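Local coordinates for glucose-6-phosphate isomerase (PDB 1ZZG), which probably catalyses the reversible isomerisation of glucose 6-phosphate to fructose 6-phosphate in glycolysis and gluconeogenesis, at residues L236-Y250 against F299-P313. Residues are numbered along the deposited sequence; the frame is centred on the assembly and turned at random.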
loop_
_atom_site.group_PDB
_atom_site.type_symbol
_atom_site.label_atom_id
_atom_site.label_comp_id
_atom_site.label_asym_id
_atom_site.label_seq_id
_atom_site.Cartn_x
_atom_site.Cartn_y
_atom_site.Cartn_z
ATOM N N LEU A 236 5.968 -18.188 -12.610
ATOM C CA LEU A 236 6.744 -17.770 -11.449
ATOM C C LEU A 236 7.927 -18.720 -11.234
ATOM O O LEU A 236 9.025 -18.289 -10.876
ATOM C CB LEU A 236 5.870 -17.725 -10.188
ATOM C CG LEU A 236 5.004 -16.475 -9.970
ATOM C CD1 LEU A 236 3.855 -16.431 -10.975
ATOM C CD2 LEU A 236 4.456 -16.486 -8.547
ATOM N N HIS A 237 7.703 -20.011 -11.467
ATOM C CA HIS A 237 8.760 -21.005 -11.289
ATOM C C HIS A 237 9.944 -20.785 -12.230
ATOM O O HIS A 237 11.101 -20.925 -11.829
ATOM C CB HIS A 237 8.222 -22.418 -11.507
ATOM C CG HIS A 237 9.257 -23.482 -11.316
ATOM N ND1 HIS A 237 9.956 -23.631 -10.137
ATOM C CD2 HIS A 237 9.730 -24.434 -12.157
ATOM C CE1 HIS A 237 10.814 -24.629 -10.260
ATOM N NE2 HIS A 237 10.697 -25.133 -11.475
ATOM N N LEU A 238 9.646 -20.443 -13.480
ATOM C CA LEU A 238 10.684 -20.208 -14.482
ATOM C C LEU A 238 11.502 -18.943 -14.182
ATOM O O LEU A 238 12.547 -18.710 -14.788
ATOM C CB LEU A 238 10.055 -20.111 -15.875
ATOM C CG LEU A 238 9.334 -21.363 -16.388
ATOM C CD1 LEU A 238 8.693 -21.061 -17.722
ATOM C CD2 LEU A 238 10.310 -22.525 -16.511
ATOM N N HIS A 239 11.023 -18.132 -13.244
ATOM C CA HIS A 239 11.729 -16.920 -12.863
ATOM C C HIS A 239 12.006 -16.938 -11.368
ATOM O O HIS A 239 12.190 -15.894 -10.748
ATOM C CB HIS A 239 10.909 -15.680 -13.220
ATOM C CG HIS A 239 10.611 -15.551 -14.682
ATOM N ND1 HIS A 239 9.551 -16.191 -15.285
ATOM C CD2 HIS A 239 11.246 -14.866 -15.665
ATOM C CE1 HIS A 239 9.544 -15.908 -16.577
ATOM N NE2 HIS A 239 10.564 -15.105 -16.833
ATOM N N ARG A 240 12.051 -18.137 -10.794
ATOM C CA ARG A 240 12.274 -18.299 -9.353
ATOM C C ARG A 240 13.595 -17.714 -8.856
ATOM O O ARG A 240 13.773 -17.480 -7.663
ATOM C CB ARG A 240 12.212 -19.786 -8.992
ATOM C CG ARG A 240 13.332 -20.614 -9.611
ATOM C CD ARG A 240 13.337 -22.055 -9.103
ATOM N NE ARG A 240 13.446 -22.128 -7.647
ATOM C CZ ARG A 240 13.531 -23.264 -6.959
ATOM N NH1 ARG A 240 13.524 -24.427 -7.596
ATOM N NH2 ARG A 240 13.607 -23.239 -5.635
ATOM N N HIS A 241 14.517 -17.485 -9.779
ATOM C CA HIS A 241 15.818 -16.949 -9.427
ATOM C C HIS A 241 15.825 -15.414 -9.470
ATOM O O HIS A 241 16.751 -14.782 -8.961
ATOM C CB HIS A 241 16.856 -17.495 -10.390
ATOM C CG HIS A 241 16.470 -17.324 -11.827
ATOM N ND1 HIS A 241 15.277 -17.787 -12.336
ATOM C CD2 HIS A 241 17.122 -16.749 -12.863
ATOM C CE1 HIS A 241 15.208 -17.503 -13.624
ATOM N NE2 HIS A 241 16.314 -16.872 -13.970
ATOM N N LEU A 242 14.841 -14.811 -10.137
ATOM C CA LEU A 242 14.762 -13.347 -10.188
ATOM C C LEU A 242 14.280 -12.921 -8.797
ATOM O O LEU A 242 13.309 -13.469 -8.279
ATOM C CB LEU A 242 13.773 -12.886 -11.264
ATOM C CG LEU A 242 14.150 -13.235 -12.712
ATOM C CD1 LEU A 242 13.245 -12.497 -13.687
ATOM C CD2 LEU A 242 15.593 -12.856 -12.953
ATOM N N PRO A 243 14.942 -11.926 -8.183
ATOM C CA PRO A 243 14.578 -11.448 -6.839
ATOM C C PRO A 243 13.191 -10.843 -6.668
ATOM O O PRO A 243 12.605 -10.903 -5.582
ATOM C CB PRO A 243 15.680 -10.431 -6.527
ATOM C CG PRO A 243 15.968 -9.833 -7.878
ATOM C CD PRO A 243 15.977 -11.064 -8.790
ATOM N N VAL A 244 12.653 -10.286 -7.741
ATOM C CA VAL A 244 11.363 -9.616 -7.647
ATOM C C VAL A 244 10.222 -10.108 -8.529
ATOM O O VAL A 244 10.406 -10.467 -9.686
ATOM C CB VAL A 244 11.558 -8.098 -7.903
ATOM C CG1 VAL A 244 10.214 -7.390 -8.025
ATOM C CG2 VAL A 244 12.398 -7.497 -6.780
ATOM N N HIS A 245 9.029 -10.111 -7.949
ATOM C CA HIS A 245 7.824 -10.487 -8.662
ATOM C C HIS A 245 6.822 -9.372 -8.392
ATOM O O HIS A 245 6.348 -9.210 -7.266
ATOM C CB HIS A 245 7.277 -11.825 -8.161
ATOM C CG HIS A 245 5.935 -12.169 -8.730
ATOM N ND1 HIS A 245 5.630 -12.012 -10.063
ATOM C CD2 HIS A 245 4.815 -12.658 -8.144
ATOM C CE1 HIS A 245 4.382 -12.387 -10.276
ATOM N NE2 HIS A 245 3.866 -12.783 -9.127
ATOM N N VAL A 246 6.521 -8.588 -9.421
ATOM C CA VAL A 246 5.581 -7.483 -9.273
ATOM C C VAL A 246 4.152 -7.927 -9.562
ATOM O O VAL A 246 3.894 -8.629 -10.537
ATOM C CB VAL A 246 5.935 -6.310 -10.225
ATOM C CG1 VAL A 246 4.965 -5.151 -10.005
ATOM C CG2 VAL A 246 7.368 -5.861 -9.983
ATOM N N PHE A 247 3.230 -7.524 -8.690
ATOM C CA PHE A 247 1.815 -7.853 -8.841
ATOM C C PHE A 247 1.127 -6.491 -8.958
ATOM O O PHE A 247 0.943 -5.790 -7.960
ATOM C CB PHE A 247 1.314 -8.622 -7.604
ATOM C CG PHE A 247 -0.113 -9.095 -7.713
ATOM C CD1 PHE A 247 -0.446 -10.181 -8.518
ATOM C CD2 PHE A 247 -1.129 -8.444 -7.016
ATOM C CE1 PHE A 247 -1.767 -10.610 -8.628
ATOM C CE2 PHE A 247 -2.445 -8.863 -7.118
ATOM C CZ PHE A 247 -2.769 -9.950 -7.926
ATOM N N MET A 248 0.757 -6.126 -10.183
ATOM C CA MET A 248 0.142 -4.832 -10.466
ATOM C C MET A 248 -1.315 -4.920 -10.913
ATOM O O MET A 248 -1.627 -5.530 -11.934
ATOM C CB MET A 248 0.982 -4.126 -11.534
ATOM C CG MET A 248 0.587 -2.700 -11.859
ATOM S SD MET A 248 1.823 -1.990 -12.995
ATOM C CE MET A 248 1.193 -0.335 -13.205
ATOM N N VAL A 249 -2.204 -4.280 -10.157
ATOM C CA VAL A 249 -3.630 -4.314 -10.466
ATOM C C VAL A 249 -4.174 -2.988 -10.989
ATOM O O VAL A 249 -4.038 -1.954 -10.337
ATOM C CB VAL A 249 -4.446 -4.713 -9.216
ATOM C CG1 VAL A 249 -5.923 -4.817 -9.565
ATOM C CG2 VAL A 249 -3.935 -6.031 -8.668
ATOM N N TYR A 250 -4.792 -3.029 -12.167
ATOM C CA TYR A 250 -5.371 -1.837 -12.773
ATOM C C TYR A 250 -6.807 -1.614 -12.338
ATOM O O TYR A 250 -7.742 -1.797 -13.117
ATOM C CB TYR A 250 -5.304 -1.917 -14.301
ATOM C CG TYR A 250 -4.033 -1.318 -14.835
ATOM C CD1 TYR A 250 -2.822 -1.999 -14.735
ATOM C CD2 TYR A 250 -4.023 -0.022 -15.357
ATOM C CE1 TYR A 250 -1.629 -1.405 -15.135
ATOM C CE2 TYR A 250 -2.834 0.583 -15.759
ATOM C CZ TYR A 250 -1.645 -0.111 -15.642
ATOM O OH TYR A 250 -0.468 0.500 -16.011
ATOM N N PHE A 299 10.872 -0.059 -13.669
ATOM C CA PHE A 299 10.656 -1.257 -14.472
ATOM C C PHE A 299 11.130 -1.040 -15.908
ATOM O O PHE A 299 11.599 -1.969 -16.563
ATOM C CB PHE A 299 9.170 -1.659 -14.489
ATOM C CG PHE A 299 8.555 -1.830 -13.116
ATOM C CD1 PHE A 299 9.335 -2.174 -12.015
ATOM C CD2 PHE A 299 7.185 -1.650 -12.936
ATOM C CE1 PHE A 299 8.762 -2.332 -10.750
ATOM C CE2 PHE A 299 6.600 -1.808 -11.676
ATOM C CZ PHE A 299 7.390 -2.150 -10.581
ATOM N N ARG A 300 11.013 0.198 -16.379
ATOM C CA ARG A 300 11.390 0.562 -17.738
ATOM C C ARG A 300 12.891 0.701 -18.002
ATOM O O ARG A 300 13.388 0.216 -19.019
ATOM C CB ARG A 300 10.691 1.872 -18.131
ATOM C CG ARG A 300 9.184 1.765 -18.346
ATOM C CD ARG A 300 8.870 1.308 -19.765
ATOM N NE ARG A 300 9.305 2.294 -20.753
ATOM C CZ ARG A 300 9.542 2.018 -22.033
ATOM N NH1 ARG A 300 9.385 0.780 -22.486
ATOM N NH2 ARG A 300 9.952 2.979 -22.859
ATOM N N GLU A 301 13.620 1.349 -17.100
ATOM C CA GLU A 301 15.045 1.557 -17.328
ATOM C C GLU A 301 15.959 0.966 -16.270
ATOM O O GLU A 301 17.181 1.070 -16.369
ATOM C CB GLU A 301 15.323 3.054 -17.481
ATOM C CG GLU A 301 14.366 3.735 -18.442
ATOM C CD GLU A 301 14.824 5.121 -18.860
ATOM O OE1 GLU A 301 15.138 5.955 -17.978
ATOM O OE2 GLU A 301 14.862 5.371 -20.083
ATOM N N GLY A 302 15.364 0.350 -15.254
ATOM C CA GLY A 302 16.156 -0.264 -14.207
ATOM C C GLY A 302 16.527 -1.683 -14.601
ATOM O O GLY A 302 16.214 -2.113 -15.709
ATOM N N PRO A 303 17.183 -2.442 -13.712
ATOM C CA PRO A 303 17.595 -3.826 -13.980
ATOM C C PRO A 303 16.459 -4.738 -14.448
ATOM O O PRO A 303 15.304 -4.564 -14.054
ATOM C CB PRO A 303 18.163 -4.285 -12.637
ATOM C CG PRO A 303 18.656 -3.009 -12.015
ATOM C CD PRO A 303 17.552 -2.038 -12.344
ATOM N N LEU A 304 16.790 -5.706 -15.296
ATOM C CA LEU A 304 15.803 -6.664 -15.785
ATOM C C LEU A 304 15.825 -7.846 -14.823
ATOM O O LEU A 304 16.238 -8.948 -15.180
ATOM C CB LEU A 304 16.167 -7.131 -17.193
ATOM C CG LEU A 304 16.093 -6.049 -18.274
ATOM C CD1 LEU A 304 16.644 -6.592 -19.593
ATOM C CD2 LEU A 304 14.652 -5.591 -18.436
ATOM N N ASP A 305 15.377 -7.606 -13.594
ATOM C CA ASP A 305 15.381 -8.639 -12.563
ATOM C C ASP A 305 14.002 -8.889 -11.968
ATOM O O ASP A 305 13.878 -9.233 -10.793
ATOM C CB ASP A 305 16.348 -8.238 -11.449
ATOM C CG ASP A 305 15.984 -6.904 -10.811
ATOM O OD1 ASP A 305 15.021 -6.257 -11.263
ATOM O OD2 ASP A 305 16.668 -6.500 -9.848
ATOM N N LYS A 306 12.972 -8.742 -12.789
ATOM C CA LYS A 306 11.615 -8.925 -12.317
ATOM C C LYS A 306 10.734 -9.740 -13.253
ATOM O O LYS A 306 11.020 -9.886 -14.443
ATOM C CB LYS A 306 10.962 -7.550 -12.123
ATOM C CG LYS A 306 11.735 -6.598 -11.221
ATOM C CD LYS A 306 11.236 -5.161 -11.373
ATOM C CE LYS A 306 11.932 -4.209 -10.393
ATOM N NZ LYS A 306 13.412 -4.159 -10.593
ATOM N N LEU A 307 9.669 -10.292 -12.679
ATOM C CA LEU A 307 8.648 -11.006 -13.436
ATOM C C LEU A 307 7.436 -10.187 -13.026
ATOM O O LEU A 307 7.121 -10.102 -11.837
ATOM C CB LEU A 307 8.465 -12.454 -12.969
ATOM C CG LEU A 307 7.228 -13.125 -13.595
ATOM C CD1 LEU A 307 7.394 -13.214 -15.114
ATOM C CD2 LEU A 307 7.029 -14.517 -13.008
ATOM N N LEU A 308 6.773 -9.564 -13.990
ATOM C CA LEU A 308 5.624 -8.738 -13.669
ATOM C C LEU A 308 4.304 -9.301 -14.160
ATOM O O LEU A 308 4.169 -9.703 -15.315
ATOM C CB LEU A 308 5.799 -7.323 -14.234
ATOM C CG LEU A 308 7.040 -6.534 -13.805
ATOM C CD1 LEU A 308 8.176 -6.769 -14.795
ATOM C CD2 LEU A 308 6.704 -5.050 -13.759
ATOM N N ALA A 309 3.331 -9.315 -13.262
ATOM C CA ALA A 309 2.003 -9.789 -13.582
ATOM C C ALA A 309 1.065 -8.594 -13.474
ATOM O O ALA A 309 1.041 -7.898 -12.455
ATOM C CB ALA A 309 1.582 -10.877 -12.605
ATOM N N LEU A 310 0.313 -8.349 -14.540
ATOM C CA LEU A 310 -0.640 -7.252 -14.572
ATOM C C LEU A 310 -2.065 -7.791 -14.610
ATOM O O LEU A 310 -2.429 -8.561 -15.497
ATOM C CB LEU A 310 -0.401 -6.352 -15.795
ATOM C CG LEU A 310 0.477 -5.106 -15.632
ATOM C CD1 LEU A 310 1.883 -5.494 -15.214
ATOM C CD2 LEU A 310 0.505 -4.338 -16.943
ATOM N N VAL A 311 -2.864 -7.387 -13.632
ATOM C CA VAL A 311 -4.254 -7.805 -13.545
ATOM C C VAL A 311 -5.072 -6.686 -14.168
ATOM O O VAL A 311 -5.081 -5.561 -13.657
ATOM C CB VAL A 311 -4.663 -8.003 -12.077
ATOM C CG1 VAL A 311 -6.134 -8.407 -11.984
ATOM C CG2 VAL A 311 -3.770 -9.053 -11.448
ATOM N N ILE A 312 -5.760 -6.995 -15.264
ATOM C CA ILE A 312 -6.537 -5.992 -15.988
ATOM C C ILE A 312 -8.004 -6.342 -16.225
ATOM O O ILE A 312 -8.318 -7.397 -16.777
ATOM C CB ILE A 312 -5.906 -5.738 -17.375
ATOM C CG1 ILE A 312 -4.421 -5.410 -17.218
ATOM C CG2 ILE A 312 -6.673 -4.645 -18.104
ATOM C CD1 ILE A 312 -3.655 -5.415 -18.525
ATOM N N PRO A 313 -8.925 -5.451 -15.815
ATOM C CA PRO A 313 -10.353 -5.702 -16.016
ATOM C C PRO A 313 -10.683 -5.419 -17.484
ATOM O O PRO A 313 -10.011 -4.613 -18.125
ATOM C CB PRO A 313 -11.006 -4.702 -15.069
ATOM C CG PRO A 313 -10.065 -3.540 -15.144
ATOM C CD PRO A 313 -8.715 -4.215 -15.043
#
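The carbonyl oxygen L307 O is gripped by two donors from opposite faces of its plane. The backbone V246 N hydrogen-bonds to it at 2.9 Å. The imidazole H245 ND1 makes a second hydrogen bond at 3.0 Å, from well above the carbonyl plane. CG of H245 lies anti to the backbone N (chi1 172°), which carries the ring beside the neighbouring strand. A phenylalanine here has no ring N-H to give, and would probably leave L307 O held by V246 N alone. The ladder continues regularly, with A309 N to V246 O, M248 N to A309 O and V311 N to M248 O (2.8 Å).

On the side of the sheet that carries H245, L307 CD1 sits over a face of the H239 ring, 3.8 Å from its centroid, a CH-pi contact. L307 CD2 reaches L236 CA at 3.6 Å. H239 ND1 itself hydrogen-bonds to L235 O. Farther along, V311 CG2 meets F247 CZ. On the opposite side of the sheet V246 CG2 touches F299 CZ at 3.8 Å, and L308 CG packs on V246 CB. K306 NZ forms a salt bridge with D305 OD1 and a hydrogen bond with T282 OG1 of the second subunit. Strands 244-249 and 306-313 are thus adjacent parallel strands, central in the mixed sheet of a SIS (sugar isomerase) domain of the phosphoglucose isomerase fold.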